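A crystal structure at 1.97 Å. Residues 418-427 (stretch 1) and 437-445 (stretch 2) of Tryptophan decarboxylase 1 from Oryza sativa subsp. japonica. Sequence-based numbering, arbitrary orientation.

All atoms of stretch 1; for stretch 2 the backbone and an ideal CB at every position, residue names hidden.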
# COMPACT_ATOMS: atom_id res chain seq x y z
N LEU A 418 10.66 -37.98 -2.69
CA LEU A 418 9.81 -38.74 -3.60
C LEU A 418 10.24 -38.52 -5.05
O LEU A 418 10.27 -39.46 -5.85
CB LEU A 418 8.35 -38.37 -3.40
CG LEU A 418 7.68 -38.89 -2.12
CD1 LEU A 418 6.35 -38.18 -1.91
CD2 LEU A 418 7.48 -40.40 -2.14
N VAL A 419 10.59 -37.27 -5.41
CA VAL A 419 11.09 -37.00 -6.76
C VAL A 419 12.38 -37.76 -7.01
O VAL A 419 12.61 -38.28 -8.11
CB VAL A 419 11.28 -35.49 -6.98
CG1 VAL A 419 12.01 -35.24 -8.30
CG2 VAL A 419 9.95 -34.77 -6.98
N ARG A 420 13.24 -37.86 -5.99
CA ARG A 420 14.54 -38.50 -6.16
C ARG A 420 14.44 -40.01 -6.30
O ARG A 420 15.35 -40.63 -6.86
CB ARG A 420 15.46 -38.13 -4.98
CG ARG A 420 15.98 -36.68 -5.01
CD ARG A 420 16.94 -36.41 -3.86
NE ARG A 420 17.24 -34.99 -3.70
CZ ARG A 420 18.11 -34.32 -4.46
NH1 ARG A 420 18.77 -34.95 -5.43
NH2 ARG A 420 18.33 -33.03 -4.25
N GLY A 421 13.35 -40.62 -5.82
CA GLY A 421 13.09 -42.04 -5.94
C GLY A 421 12.45 -42.47 -7.24
O GLY A 421 12.03 -43.63 -7.35
N ASP A 422 12.37 -41.59 -8.23
CA ASP A 422 11.76 -41.90 -9.52
C ASP A 422 12.73 -41.44 -10.59
O ASP A 422 12.94 -40.23 -10.76
CB ASP A 422 10.39 -41.22 -9.67
CG ASP A 422 9.59 -41.72 -10.88
OD1 ASP A 422 10.08 -41.60 -12.03
OD2 ASP A 422 8.46 -42.22 -10.68
N ASP A 423 13.31 -42.39 -11.33
CA ASP A 423 14.37 -42.07 -12.27
C ASP A 423 13.87 -41.34 -13.51
O ASP A 423 14.69 -40.93 -14.34
CB ASP A 423 15.10 -43.35 -12.68
CG ASP A 423 16.09 -43.79 -11.63
OD1 ASP A 423 15.66 -44.02 -10.48
OD2 ASP A 423 17.29 -43.89 -11.96
N ARG A 424 12.55 -41.16 -13.66
CA ARG A 424 12.07 -40.30 -14.74
C ARG A 424 12.26 -38.83 -14.42
O ARG A 424 12.19 -37.99 -15.33
CB ARG A 424 10.59 -40.56 -15.01
CG ARG A 424 10.26 -41.88 -15.67
CD ARG A 424 8.76 -42.06 -15.71
NE ARG A 424 8.22 -42.31 -14.37
CZ ARG A 424 6.93 -42.29 -14.08
NH1 ARG A 424 6.05 -42.03 -15.03
NH2 ARG A 424 6.52 -42.54 -12.84
N PHE A 425 12.50 -38.49 -13.15
CA PHE A 425 12.53 -37.11 -12.69
C PHE A 425 13.90 -36.78 -12.13
O PHE A 425 14.64 -37.65 -11.68
CB PHE A 425 11.45 -36.87 -11.63
CG PHE A 425 10.05 -37.08 -12.13
CD1 PHE A 425 9.36 -36.05 -12.75
CD2 PHE A 425 9.42 -38.31 -11.98
CE1 PHE A 425 8.07 -36.24 -13.21
CE2 PHE A 425 8.13 -38.51 -12.45
CZ PHE A 425 7.46 -37.47 -13.07
N GLU A 426 14.23 -35.49 -12.14
CA GLU A 426 15.42 -34.98 -11.49
C GLU A 426 15.08 -33.75 -10.66
O GLU A 426 14.21 -32.96 -11.05
CB GLU A 426 16.53 -34.64 -12.49
CG GLU A 426 16.12 -33.70 -13.62
CD GLU A 426 17.29 -33.34 -14.53
OE1 GLU A 426 18.45 -33.47 -14.07
OE2 GLU A 426 17.06 -32.94 -15.69
N VAL A 427 15.74 -33.60 -9.52
CA VAL A 427 15.67 -32.38 -8.72
C VAL A 427 16.76 -31.45 -9.24
O VAL A 427 17.94 -31.79 -9.21
CB VAL A 427 15.86 -32.67 -7.23
CG1 VAL A 427 16.01 -31.37 -6.44
CG2 VAL A 427 14.68 -33.49 -6.69
N UNK A 437 12.42 -27.66 -6.88
CA UNK A 437 12.44 -27.52 -8.33
C UNK A 437 12.76 -28.88 -8.95
O UNK A 437 13.75 -29.51 -8.57
CB UNK A 437 13.46 -26.46 -8.77
N UNK A 438 11.92 -29.32 -9.88
CA UNK A 438 12.04 -30.66 -10.43
C UNK A 438 11.57 -30.64 -11.88
O UNK A 438 10.89 -29.70 -12.32
CB UNK A 438 11.24 -31.67 -9.61
N UNK A 439 11.95 -31.67 -12.63
CA UNK A 439 11.47 -31.79 -14.00
C UNK A 439 11.58 -33.23 -14.48
O UNK A 439 12.27 -34.06 -13.87
CB UNK A 439 12.25 -30.86 -14.93
N UNK A 440 10.86 -33.51 -15.56
CA UNK A 440 11.00 -34.77 -16.28
C UNK A 440 12.38 -34.78 -16.94
O UNK A 440 12.69 -33.93 -17.77
CB UNK A 440 9.89 -34.95 -17.31
N UNK A 441 13.21 -35.75 -16.54
CA UNK A 441 14.55 -35.94 -17.07
C UNK A 441 14.51 -36.22 -18.57
O UNK A 441 13.51 -36.70 -19.12
CB UNK A 441 15.25 -37.08 -16.34
N UNK A 442 15.61 -35.91 -19.24
CA UNK A 442 15.80 -36.36 -20.62
C UNK A 442 16.29 -37.80 -20.62
O UNK A 442 17.14 -38.19 -19.81
CB UNK A 442 16.79 -35.46 -21.36
N UNK A 443 15.75 -38.60 -21.53
CA UNK A 443 15.98 -40.03 -21.49
C UNK A 443 15.10 -40.77 -20.50
O UNK A 443 15.40 -41.91 -20.14
CB UNK A 443 17.45 -40.30 -21.16
N UNK A 444 14.02 -40.13 -20.04
CA UNK A 444 13.09 -40.74 -19.10
C UNK A 444 12.02 -41.56 -19.78
O UNK A 444 11.57 -42.58 -19.23
CB UNK A 444 12.43 -39.66 -18.24
N UNK A 445 11.59 -41.15 -20.97
CA UNK A 445 10.60 -41.87 -21.74
C UNK A 445 10.81 -41.61 -23.22
O UNK A 445 11.68 -40.83 -23.61
CB UNK A 445 9.19 -41.47 -21.31

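Residues 425-427 and 437-440 run antiparallel as paired strands, their axes 157° apart in direction, and the backbone and side chains of stretch 1 together shape what the positions facing it can hold.

Position 437 lies at the far end of the pairing. Its CA-to-CB bond points sideways and its ideal CB has nothing of stretch 1 within 5.5 Å, so stretch 1 hardly restricts the choice. The residue is Cys437, whose carbonyl O lies 3.5 Å from Val427 CA in a CA-H...O contact.

At position 438 the CB lies on the same face of the sheet as the Val427 side chain, with its ideal position 3.9 Å from Val419 CG1. The ring of Phe425 is also nearby, and no charge is on offer; a branched aliphatic or aromatic side chain would suit. Phe438 is found there, with chi1 in the p well. Its CB packs 3.9 Å from Val419 CG1, and its CD2 lies 4.1 Å from Phe425 CD1, which sits at the edge of the Phe438 ring.

Position 439 forms the hydrogen-bonded pair with Glu426: Glu426 N donates to the backbone O of 439 (3.0 Å), and the backbone N of 439 donates to Glu426 O (3.0 Å). The CB shares a face of the sheet with the Glu426 side chain, whose carboxylate invites a partner that is basic or at least a hydrogen-bond donor. A long side chain could reach it, and Arg439 does. Its NE donates to Glu426 OE2 at 3.0 Å, almost linearly at 177°, in a salt bridge that joins the two strands through their side chains as well as their backbones.

At position 440 CA-to-CB points away from stretch 1, yet the ideal CB is 4.7 Å from Phe425 CE1. An aliphatic chain of moderate length could use that ring. Ile440 does so, placing CG1 3.6 Å from Phe425 CE1.

Position 441 points toward stretch 1, and its backbone N donates to Arg424 O at 2.7 Å. Around its CB are the carbonyls of Asp423 and Arg424 and the Glu426 side chain, so a donor or a positive charge is favoured; lysine, arginine or a polar amide would be reasonable. Arg441 extends along this surface. Its NE makes a weak hydrogen bond to Asp423 O (3.5 Å), NH1 makes a long salt bridge with Glu426 OE1 (3.6 Å), and one guanidinium face covers Phe425 O and Glu426 CB.

Positions 441-444 form a type II turn. Position 442 points away into space free of stretch 1, which would accept many residues; it is Ala442. At 443, phi/psi of 81/16 would jam a CB against the preceding carbonyl O, and glycine is expected: Gly443.

Position 444 points toward stretch 1, its CB 3.4 Å from Arg424 O, already in contact, so a small side chain is the safe choice. Ala444 also brings its CB 3.8 Å from Arg424 CB. Position 445 has no neighbour in stretch 1 and is Gly445, though its backbone angles do not demand glycine.

Stretch 2 437-445: CFRIRAGAG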
# COMPACT_ATOMS: atom_id res chain seq x y z
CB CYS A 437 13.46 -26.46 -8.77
SG CYS A 437 13.06 -24.73 -8.36
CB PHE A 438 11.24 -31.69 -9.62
CG PHE A 438 9.75 -31.62 -9.85
CD1 PHE A 438 9.00 -30.55 -9.37
CD2 PHE A 438 9.10 -32.63 -10.54
CE1 PHE A 438 7.63 -30.49 -9.58
CE2 PHE A 438 7.72 -32.57 -10.75
CZ PHE A 438 6.99 -31.50 -10.28
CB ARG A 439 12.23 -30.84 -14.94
CG ARG A 439 13.68 -31.19 -15.19
CD ARG A 439 14.19 -30.40 -16.39
NE ARG A 439 15.11 -31.18 -17.20
CZ ARG A 439 15.13 -31.16 -18.53
NH1 ARG A 439 14.27 -30.41 -19.21
NH2 ARG A 439 16.01 -31.91 -19.19
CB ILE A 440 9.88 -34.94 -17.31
CG1 ILE A 440 8.56 -35.27 -16.62
CG2 ILE A 440 10.26 -36.01 -18.34
CD1 ILE A 440 7.34 -35.06 -17.51
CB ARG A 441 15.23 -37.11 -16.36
CG ARG A 441 16.67 -36.87 -15.96
CD ARG A 441 17.41 -38.19 -15.74
NE ARG A 441 17.31 -38.68 -14.37
CZ ARG A 441 17.91 -38.12 -13.31
NH1 ARG A 441 18.67 -37.04 -13.46
NH2 ARG A 441 17.75 -38.65 -12.10
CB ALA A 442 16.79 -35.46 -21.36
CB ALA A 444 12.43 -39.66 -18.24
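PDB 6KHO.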